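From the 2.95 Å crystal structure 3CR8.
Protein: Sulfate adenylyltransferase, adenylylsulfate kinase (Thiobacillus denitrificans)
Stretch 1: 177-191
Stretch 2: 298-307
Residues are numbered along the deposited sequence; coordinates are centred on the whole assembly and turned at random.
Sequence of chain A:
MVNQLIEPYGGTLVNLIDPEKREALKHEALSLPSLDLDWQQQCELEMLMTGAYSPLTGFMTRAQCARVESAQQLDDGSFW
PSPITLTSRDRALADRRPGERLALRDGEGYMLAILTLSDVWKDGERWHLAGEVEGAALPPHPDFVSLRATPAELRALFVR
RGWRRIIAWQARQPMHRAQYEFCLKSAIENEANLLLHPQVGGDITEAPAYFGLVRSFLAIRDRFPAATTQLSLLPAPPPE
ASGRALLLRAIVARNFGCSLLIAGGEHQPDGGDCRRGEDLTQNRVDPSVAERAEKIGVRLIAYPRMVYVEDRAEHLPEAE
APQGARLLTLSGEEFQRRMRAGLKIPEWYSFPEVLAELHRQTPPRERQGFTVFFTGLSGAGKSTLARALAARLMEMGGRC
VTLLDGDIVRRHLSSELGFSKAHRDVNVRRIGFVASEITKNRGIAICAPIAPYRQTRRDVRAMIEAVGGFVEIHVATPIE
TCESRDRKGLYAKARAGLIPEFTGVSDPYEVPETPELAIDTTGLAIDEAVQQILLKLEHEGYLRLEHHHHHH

Stretch 1 (177-191) RAQYEFCLKSAIENE
Stretch 2 298-307: VRLIAYPRMV

What forms the apolar centre of the contact? Phe182, buried and with CB pointing toward the second stretch, holds chi1 at 170° (t) and chi2 at 80°, so its ring reaches into a pocket lined by Ile301, Ala302, Tyr303, Pro304 and Met306. Pro304 covers one face, its CD 3.8 Å from the ring centroid in a CH-pi contact. The edge of Tyr303 is turned toward the face of Phe182 in an offset edge-to-face pair, planes at 70° and centroids 5.2 Å apart, with Phe182 CD2 3.4 Å from Tyr303 CD1. Met306 (m, m, m) brings SD obliquely to 5.0 Å from the ring centroid, while its CE lies 3.7 Å from Phe182 CB.

What backbone carries these side chains? Residues 177-189 form a helix; the second stretch runs as strand 299-301, loop 302-305, then strand 306-307, which continues later in the chain. The chains run in opposing directions: Ala178 CA lies 6.1 Å from Met306 CA, whereas Ser186 CA lies 8.3 Å from Ile301 CA. At the nearer approach, Ala178 CB packs 3.7 Å from Met306 CB, both CB atoms pointing toward the other stretch.

How does the packing continue along the helix? One turn beyond Phe182, Ser186 (m) turns its hydroxyl back to the helix, donating from OG to Phe182 O at 2.8 Å. This satisfies the donor beside an apolar neighbour, Ile301 CD1, 3.3 Å from Ser186 OG. The same Ile301 CD1 lies 4.1 Å from Phe182 CZ.

What happens at the polar edge? Tyr303 (t) sets CB sideways, but its end comes nearer, placing OH 3.6 Å from Ala178 CB and 3.3 Å from Gln179 N. At the other end, Asn190 (m) leaves helical geometry; its ND2 donates to Ser186 O at 2.8 Å, and its OD1 sits over one face of the Arg299 guanidinium, 3.9 Å from Arg299 NH1.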

# COMPACT_ATOMS: atom_id res chain seq x y z
N ARG A 177 -11.01 21.98 0.74
CA ARG A 177 -11.89 21.41 1.76
C ARG A 177 -12.73 22.41 2.56
O ARG A 177 -13.84 22.10 2.96
CB ARG A 177 -11.09 20.49 2.67
CG ARG A 177 -11.93 19.73 3.68
CD ARG A 177 -11.19 18.55 4.24
NE ARG A 177 -10.97 17.53 3.22
CZ ARG A 177 -10.23 16.45 3.40
NH1 ARG A 177 -9.61 16.25 4.56
NH2 ARG A 177 -10.10 15.57 2.40
N ALA A 178 -12.22 23.61 2.78
CA ALA A 178 -12.98 24.64 3.49
C ALA A 178 -14.23 25.12 2.75
O ALA A 178 -15.34 25.14 3.30
CB ALA A 178 -12.09 25.83 3.83
N GLN A 179 -14.05 25.55 1.51
CA GLN A 179 -15.21 25.91 0.73
C GLN A 179 -16.17 24.71 0.59
O GLN A 179 -17.36 24.84 0.83
CB GLN A 179 -14.83 26.51 -0.62
CG GLN A 179 -13.41 26.24 -1.09
CD GLN A 179 -12.40 27.17 -0.48
OE1 GLN A 179 -12.76 28.08 0.25
NE2 GLN A 179 -11.13 26.94 -0.77
N TYR A 180 -15.64 23.55 0.23
CA TYR A 180 -16.45 22.35 0.13
C TYR A 180 -17.25 22.12 1.41
O TYR A 180 -18.46 21.98 1.34
CB TYR A 180 -15.58 21.13 -0.21
CG TYR A 180 -16.19 19.79 0.12
CD1 TYR A 180 -16.99 19.13 -0.80
CD2 TYR A 180 -15.96 19.18 1.34
CE1 TYR A 180 -17.55 17.90 -0.50
CE2 TYR A 180 -16.53 17.97 1.66
CZ TYR A 180 -17.31 17.32 0.73
OH TYR A 180 -17.85 16.09 1.05
N GLU A 181 -16.60 22.09 2.57
CA GLU A 181 -17.33 21.83 3.82
C GLU A 181 -18.38 22.92 4.13
O GLU A 181 -19.47 22.62 4.63
CB GLU A 181 -16.38 21.56 5.01
CG GLU A 181 -15.98 20.07 5.19
CD GLU A 181 -14.97 19.84 6.33
OE1 GLU A 181 -14.28 18.79 6.34
OE2 GLU A 181 -14.85 20.71 7.23
N PHE A 182 -18.08 24.17 3.80
CA PHE A 182 -19.01 25.27 4.05
C PHE A 182 -20.20 25.30 3.14
O PHE A 182 -21.25 25.77 3.55
CB PHE A 182 -18.34 26.63 3.94
CG PHE A 182 -19.31 27.77 3.97
CD1 PHE A 182 -19.85 28.22 5.17
CD2 PHE A 182 -19.73 28.37 2.79
CE1 PHE A 182 -20.76 29.27 5.19
CE2 PHE A 182 -20.64 29.43 2.81
CZ PHE A 182 -21.14 29.87 4.01
N CYS A 183 -20.02 24.89 1.89
CA CYS A 183 -21.13 24.72 0.95
C CYS A 183 -22.05 23.66 1.52
O CYS A 183 -23.25 23.87 1.65
CB CYS A 183 -20.65 24.26 -0.43
SG CYS A 183 -20.17 25.59 -1.54
N LEU A 184 -21.48 22.53 1.89
CA LEU A 184 -22.27 21.41 2.40
C LEU A 184 -23.18 21.85 3.51
O LEU A 184 -24.34 21.51 3.49
CB LEU A 184 -21.39 20.27 2.88
CG LEU A 184 -21.02 19.36 1.72
CD1 LEU A 184 -20.61 18.00 2.26
CD2 LEU A 184 -22.23 19.27 0.81
N LYS A 185 -22.66 22.61 4.47
CA LYS A 185 -23.53 23.02 5.57
C LYS A 185 -24.48 24.16 5.20
O LYS A 185 -25.61 24.23 5.71
CB LYS A 185 -22.78 23.29 6.90
CG LYS A 185 -21.81 24.44 6.88
CD LYS A 185 -21.98 25.34 8.10
CE LYS A 185 -21.91 24.57 9.43
NZ LYS A 185 -21.77 25.50 10.60
N SER A 186 -24.07 25.05 4.29
CA SER A 186 -24.99 26.11 3.87
C SER A 186 -26.19 25.46 3.23
O SER A 186 -27.32 25.88 3.47
CB SER A 186 -24.35 27.07 2.87
OG SER A 186 -23.24 27.78 3.42
N ALA A 187 -25.95 24.43 2.43
CA ALA A 187 -27.01 23.64 1.82
C ALA A 187 -27.91 22.90 2.83
O ALA A 187 -29.14 22.96 2.71
CB ALA A 187 -26.46 22.70 0.83
N ILE A 188 -27.33 22.22 3.83
CA ILE A 188 -28.18 21.57 4.83
C ILE A 188 -28.95 22.62 5.64
O ILE A 188 -30.13 22.45 5.94
CB ILE A 188 -27.44 20.56 5.79
CG1 ILE A 188 -26.66 21.27 6.89
CG2 ILE A 188 -26.53 19.62 5.04
CD1 ILE A 188 -25.45 20.48 7.34
N GLU A 189 -28.29 23.72 5.95
CA GLU A 189 -28.85 24.75 6.82
C GLU A 189 -30.02 25.48 6.19
O GLU A 189 -30.93 25.90 6.87
CB GLU A 189 -27.76 25.75 7.18
CG GLU A 189 -28.05 26.65 8.37
CD GLU A 189 -26.79 27.33 8.88
OE1 GLU A 189 -26.84 28.57 9.10
OE2 GLU A 189 -25.75 26.64 9.04
N ASN A 190 -29.98 25.65 4.87
CA ASN A 190 -31.03 26.36 4.15
C ASN A 190 -31.94 25.39 3.42
O ASN A 190 -32.75 25.80 2.59
CB ASN A 190 -30.43 27.36 3.15
CG ASN A 190 -29.74 28.53 3.85
OD1 ASN A 190 -30.35 29.58 4.04
ND2 ASN A 190 -28.47 28.34 4.23
N GLU A 191 -31.82 24.11 3.76
CA GLU A 191 -32.59 23.07 3.10
C GLU A 191 -32.61 23.27 1.58
O GLU A 191 -33.69 23.29 0.94
CB GLU A 191 -34.02 23.02 3.66
CG GLU A 191 -34.09 22.63 5.15
CD GLU A 191 -35.51 22.45 5.64
OE1 GLU A 191 -36.32 21.78 4.94
OE2 GLU A 191 -35.83 22.97 6.73
N VAL A 298 -33.45 36.91 -4.15
CA VAL A 298 -32.33 35.98 -4.00
C VAL A 298 -31.54 36.28 -2.74
O VAL A 298 -30.93 37.33 -2.61
CB VAL A 298 -31.39 35.95 -5.25
CG1 VAL A 298 -30.99 37.36 -5.65
CG2 VAL A 298 -30.15 35.10 -5.01
N ARG A 299 -31.56 35.34 -1.80
CA ARG A 299 -30.84 35.52 -0.55
C ARG A 299 -29.37 35.20 -0.74
O ARG A 299 -29.02 34.12 -1.19
CB ARG A 299 -31.40 34.61 0.54
CG ARG A 299 -31.24 35.24 1.92
CD ARG A 299 -31.23 34.20 3.03
NE ARG A 299 -32.36 33.29 2.94
CZ ARG A 299 -32.82 32.59 3.97
NH1 ARG A 299 -32.26 32.73 5.16
NH2 ARG A 299 -33.86 31.78 3.81
N LEU A 300 -28.51 36.15 -0.41
CA LEU A 300 -27.10 35.89 -0.57
C LEU A 300 -26.38 35.73 0.80
O LEU A 300 -26.37 36.62 1.65
CB LEU A 300 -26.45 36.90 -1.54
CG LEU A 300 -26.35 38.35 -1.09
CD1 LEU A 300 -26.18 39.21 -2.28
CD2 LEU A 300 -27.60 38.75 -0.36
N ILE A 301 -25.81 34.54 0.99
CA ILE A 301 -25.11 34.21 2.21
C ILE A 301 -23.64 34.45 2.00
O ILE A 301 -23.11 34.21 0.93
CB ILE A 301 -25.33 32.73 2.59
CG1 ILE A 301 -24.23 31.86 2.00
CG2 ILE A 301 -26.72 32.21 2.15
CD1 ILE A 301 -24.65 30.39 1.87
N ALA A 302 -22.97 34.95 3.03
CA ALA A 302 -21.57 35.32 2.90
C ALA A 302 -20.62 34.20 3.33
O ALA A 302 -20.95 33.33 4.15
CB ALA A 302 -21.30 36.57 3.66
N TYR A 303 -19.43 34.21 2.74
CA TYR A 303 -18.45 33.18 3.03
C TYR A 303 -17.48 33.64 4.13
O TYR A 303 -16.71 34.58 3.94
CB TYR A 303 -17.70 32.80 1.77
CG TYR A 303 -16.69 31.70 1.96
CD1 TYR A 303 -17.08 30.43 2.37
CD2 TYR A 303 -15.34 31.93 1.74
CE1 TYR A 303 -16.16 29.43 2.55
CE2 TYR A 303 -14.42 30.94 1.91
CZ TYR A 303 -14.82 29.69 2.31
OH TYR A 303 -13.86 28.72 2.48
N PRO A 304 -17.51 32.96 5.29
CA PRO A 304 -16.79 33.42 6.47
C PRO A 304 -15.35 32.94 6.47
O PRO A 304 -15.00 32.09 5.65
CB PRO A 304 -17.55 32.73 7.62
CG PRO A 304 -18.50 31.71 6.96
CD PRO A 304 -18.20 31.67 5.51
N ARG A 305 -14.53 33.43 7.38
CA ARG A 305 -13.27 32.78 7.57
C ARG A 305 -13.61 31.40 8.11
O ARG A 305 -14.16 31.29 9.19
CB ARG A 305 -12.41 33.56 8.55
N MET A 306 -13.31 30.37 7.32
CA MET A 306 -13.26 28.98 7.70
C MET A 306 -11.95 28.64 8.40
O MET A 306 -10.90 29.10 7.97
CB MET A 306 -13.44 28.10 6.46
CG MET A 306 -14.74 28.35 5.74
SD MET A 306 -16.18 28.16 6.80
CE MET A 306 -16.27 26.36 7.03
N VAL A 307 -12.01 27.86 9.48
CA VAL A 307 -10.80 27.39 10.13
C VAL A 307 -10.90 25.89 10.31
O VAL A 307 -12.00 25.36 10.49
CB VAL A 307 -10.58 28.08 11.51
CG1 VAL A 307 -10.50 29.60 11.37
CG2 VAL A 307 -11.70 27.71 12.47